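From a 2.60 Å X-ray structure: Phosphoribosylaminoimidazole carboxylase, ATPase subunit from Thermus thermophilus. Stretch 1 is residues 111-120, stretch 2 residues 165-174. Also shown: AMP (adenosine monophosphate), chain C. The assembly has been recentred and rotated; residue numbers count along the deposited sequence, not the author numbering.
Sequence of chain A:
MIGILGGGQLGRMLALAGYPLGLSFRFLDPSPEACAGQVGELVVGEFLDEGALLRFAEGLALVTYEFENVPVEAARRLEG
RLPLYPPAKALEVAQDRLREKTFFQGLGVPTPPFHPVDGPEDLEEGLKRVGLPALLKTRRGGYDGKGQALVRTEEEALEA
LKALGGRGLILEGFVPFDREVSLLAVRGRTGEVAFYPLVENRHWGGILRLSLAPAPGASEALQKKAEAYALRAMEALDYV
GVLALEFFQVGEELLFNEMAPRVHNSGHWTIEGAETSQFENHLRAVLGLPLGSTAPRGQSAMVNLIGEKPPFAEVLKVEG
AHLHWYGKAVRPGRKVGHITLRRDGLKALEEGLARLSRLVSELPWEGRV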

# COMPACT_ATOMS: atom_id res chain seq x y z
N THR A 111 -32.14 16.25 -8.67
CA THR A 111 -31.56 16.99 -7.55
C THR A 111 -32.72 17.44 -6.69
O THR A 111 -33.82 17.68 -7.20
CB THR A 111 -30.80 18.25 -8.02
OG1 THR A 111 -31.73 19.28 -8.37
CG2 THR A 111 -29.92 17.94 -9.23
N PRO A 112 -32.51 17.58 -5.38
CA PRO A 112 -33.61 18.02 -4.51
C PRO A 112 -34.12 19.37 -5.02
O PRO A 112 -33.41 20.09 -5.72
CB PRO A 112 -32.94 18.17 -3.15
CG PRO A 112 -31.82 17.18 -3.21
CD PRO A 112 -31.28 17.38 -4.60
N PRO A 113 -35.37 19.72 -4.69
CA PRO A 113 -35.84 21.02 -5.17
C PRO A 113 -34.98 22.08 -4.51
O PRO A 113 -34.83 22.09 -3.28
CB PRO A 113 -37.29 21.05 -4.70
CG PRO A 113 -37.26 20.23 -3.44
CD PRO A 113 -36.40 19.06 -3.86
N PHE A 114 -34.39 22.96 -5.31
CA PHE A 114 -33.54 24.02 -4.79
C PHE A 114 -33.85 25.36 -5.44
O PHE A 114 -34.28 25.43 -6.59
CB PHE A 114 -32.07 23.70 -5.06
CG PHE A 114 -31.69 23.79 -6.52
CD1 PHE A 114 -31.93 22.72 -7.38
CD2 PHE A 114 -31.12 24.95 -7.03
CE1 PHE A 114 -31.60 22.81 -8.73
CE2 PHE A 114 -30.79 25.05 -8.38
CZ PHE A 114 -31.03 23.98 -9.23
N HIS A 115 -33.61 26.43 -4.69
CA HIS A 115 -33.86 27.76 -5.21
C HIS A 115 -32.88 28.77 -4.62
O HIS A 115 -32.58 28.74 -3.43
CB HIS A 115 -35.31 28.17 -4.90
CG HIS A 115 -35.78 29.37 -5.66
ND1 HIS A 115 -35.59 30.66 -5.21
CD2 HIS A 115 -36.43 29.49 -6.84
CE1 HIS A 115 -36.09 31.51 -6.08
NE2 HIS A 115 -36.61 30.83 -7.08
N PRO A 116 -32.36 29.68 -5.47
CA PRO A 116 -31.41 30.71 -5.06
C PRO A 116 -32.05 31.72 -4.11
O PRO A 116 -33.17 32.18 -4.35
CB PRO A 116 -31.02 31.36 -6.39
CG PRO A 116 -31.22 30.26 -7.39
CD PRO A 116 -32.52 29.67 -6.93
N VAL A 117 -31.35 32.06 -3.03
CA VAL A 117 -31.89 33.02 -2.08
C VAL A 117 -30.89 34.11 -1.69
O VAL A 117 -29.95 33.87 -0.93
CB VAL A 117 -32.40 32.33 -0.80
CG1 VAL A 117 -33.53 31.38 -1.15
CG2 VAL A 117 -31.28 31.59 -0.11
N ASP A 118 -31.12 35.30 -2.22
CA ASP A 118 -30.27 36.45 -1.94
C ASP A 118 -31.03 37.46 -1.09
O ASP A 118 -30.44 38.15 -0.25
CB ASP A 118 -29.82 37.09 -3.25
CG ASP A 118 -29.02 36.14 -4.11
OD1 ASP A 118 -28.00 35.61 -3.62
OD2 ASP A 118 -29.40 35.93 -5.28
N GLY A 119 -32.34 37.55 -1.30
CA GLY A 119 -33.15 38.49 -0.55
C GLY A 119 -34.39 37.86 0.06
O GLY A 119 -34.83 36.80 -0.39
N PRO A 120 -34.98 38.49 1.09
CA PRO A 120 -36.19 37.96 1.73
C PRO A 120 -37.27 37.65 0.70
O PRO A 120 -38.06 36.72 0.88
CB PRO A 120 -36.58 39.09 2.67
CG PRO A 120 -35.25 39.64 3.09
CD PRO A 120 -34.52 39.72 1.77
N GLY A 165 -26.14 35.46 7.07
CA GLY A 165 -25.63 36.13 5.89
C GLY A 165 -26.68 37.03 5.27
O GLY A 165 -26.50 38.24 5.16
N GLY A 166 -27.79 36.42 4.86
CA GLY A 166 -28.87 37.19 4.25
C GLY A 166 -28.71 37.25 2.75
O GLY A 166 -29.54 37.82 2.05
N ARG A 167 -27.63 36.66 2.24
CA ARG A 167 -27.36 36.66 0.81
C ARG A 167 -26.36 35.55 0.45
O ARG A 167 -25.63 35.05 1.31
CB ARG A 167 -26.81 38.03 0.40
CG ARG A 167 -26.17 38.09 -0.98
CD ARG A 167 -25.74 39.51 -1.34
NE ARG A 167 -26.88 40.35 -1.72
CZ ARG A 167 -27.58 40.21 -2.85
NH1 ARG A 167 -27.26 39.25 -3.72
NH2 ARG A 167 -28.60 41.02 -3.11
N GLY A 168 -26.34 35.18 -0.83
CA GLY A 168 -25.43 34.14 -1.28
C GLY A 168 -25.73 32.81 -0.63
O GLY A 168 -24.83 32.03 -0.32
N LEU A 169 -27.02 32.55 -0.42
CA LEU A 169 -27.46 31.31 0.20
C LEU A 169 -28.34 30.52 -0.76
O LEU A 169 -28.80 31.04 -1.78
CB LEU A 169 -28.23 31.63 1.48
CG LEU A 169 -27.55 32.60 2.45
CD1 LEU A 169 -28.48 32.88 3.62
CD2 LEU A 169 -26.23 32.03 2.93
N ILE A 170 -28.56 29.25 -0.43
CA ILE A 170 -29.39 28.40 -1.27
C ILE A 170 -30.43 27.67 -0.43
O ILE A 170 -30.16 27.25 0.70
CB ILE A 170 -28.51 27.37 -2.02
CG1 ILE A 170 -29.39 26.49 -2.91
CG2 ILE A 170 -27.73 26.53 -1.03
CD1 ILE A 170 -28.61 25.55 -3.79
N LEU A 171 -31.63 27.53 -0.99
CA LEU A 171 -32.72 26.86 -0.29
C LEU A 171 -32.93 25.49 -0.93
O LEU A 171 -33.21 25.38 -2.12
CB LEU A 171 -34.01 27.71 -0.40
CG LEU A 171 -35.19 27.51 0.57
CD1 LEU A 171 -35.87 26.17 0.31
CD2 LEU A 171 -34.70 27.61 2.00
N GLU A 172 -32.77 24.45 -0.12
CA GLU A 172 -32.93 23.08 -0.58
C GLU A 172 -34.08 22.41 0.15
O GLU A 172 -34.21 22.52 1.37
CB GLU A 172 -31.65 22.26 -0.35
CG GLU A 172 -30.58 22.41 -1.42
CD GLU A 172 -29.39 21.48 -1.20
OE1 GLU A 172 -29.61 20.25 -1.04
OE2 GLU A 172 -28.24 21.97 -1.19
N GLY A 173 -34.92 21.71 -0.61
CA GLY A 173 -36.04 21.03 -0.01
C GLY A 173 -35.61 19.76 0.70
O GLY A 173 -35.13 18.82 0.05
N PHE A 174 -35.76 19.73 2.02
CA PHE A 174 -35.40 18.56 2.82
C PHE A 174 -35.85 17.30 2.09
O PHE A 174 -36.94 17.27 1.53
CB PHE A 174 -36.08 18.61 4.18
CG PHE A 174 -35.76 17.45 5.08
CD1 PHE A 174 -34.74 17.53 6.02
CD2 PHE A 174 -36.48 16.25 4.97
CE1 PHE A 174 -34.43 16.44 6.84
CE2 PHE A 174 -36.18 15.16 5.79
CZ PHE A 174 -35.15 15.26 6.73
P AMP C . -23.03 18.86 3.61
O1P AMP C . -21.83 18.06 3.25
O2P AMP C . -24.11 18.77 2.41
O3P AMP C . -22.60 20.40 3.84
O5' AMP C . -23.68 18.29 4.98
C5' AMP C . -24.10 16.93 4.76
C4' AMP C . -24.97 16.46 5.94
O4' AMP C . -26.23 17.21 6.02
C3' AMP C . -25.35 14.97 5.81
O3' AMP C . -25.24 14.31 7.09
C2' AMP C . -26.78 14.97 5.26
O2' AMP C . -27.55 13.89 5.82
C1' AMP C . -27.35 16.35 5.64
N9 AMP C . -28.09 16.94 4.49
C8 AMP C . -27.57 17.75 3.51
N7 AMP C . -28.50 18.09 2.66
C5 AMP C . -29.67 17.52 3.03
C6 AMP C . -30.99 17.53 2.51
N6 AMP C . -31.29 18.24 1.36
N1 AMP C . -31.95 16.83 3.15
C2 AMP C . -31.68 16.13 4.27
N3 AMP C . -30.45 16.10 4.79
C4 AMP C . -29.42 16.77 4.21

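Residues 114-117 pair antiparallel with the strand that begins at Leu169, their N-to-C directions 156° apart, and main-chain hydrogen bonds account for most of the polar groups facing across the seam. At one end, Gly173 N donates to Pro113 O (2.7 Å). His115 and Leu171 then form a closed pair, with His115 N to Leu171 O at 2.8 Å and Leu171 N to His115 O at 2.9 Å. Val117 and Leu169 repeat the pattern less tightly: Val117 N lies 3.0 Å from Leu169 O, whereas Leu169 N reaches Val117 O at 3.3 Å. Pro116, which has no amide hydrogen, falls at a non-hydrogen-bonded position opposite Ile170, so the ladder loses no donor there. Two carbonyls gain a further CA-H...O contact, Pro113 O from Glu172 CA (3.4 Å) and Leu171 O from Phe114 CA (3.0 Å).

Beyond the strands, a side chain takes over as acceptor. Asp118 OD1 receives Gly168 N at 3.3 Å and also forms a long salt bridge with Arg167 NH1 (3.7 Å). Because the oxygen lies well out of the guanidinium plane, that attraction is one of charge alone; Asp118 CB sits over one face of the same group. The approach of Asp118 O to Gly166 O, 2.5 Å, joins two acceptors and is no hydrogen bond.

Apolar packing accompanies the ladder. On the face shared with Leu169 and Leu171, Val117 places CG2 3.4 Å from Leu169 CB and CG1 3.8 Å from Leu171 CB. Phe114 CB meets Ile170 CD1 at 4.1 Å on the other face. Glu172 also projects there, and its OE1 is hydrogen-bonded elsewhere in the structure. At Gly173 the ring of Pro113 occupies the space beside the backbone: a CB on Gly173 would lie 2.4 Å from Pro113 CG, a clash.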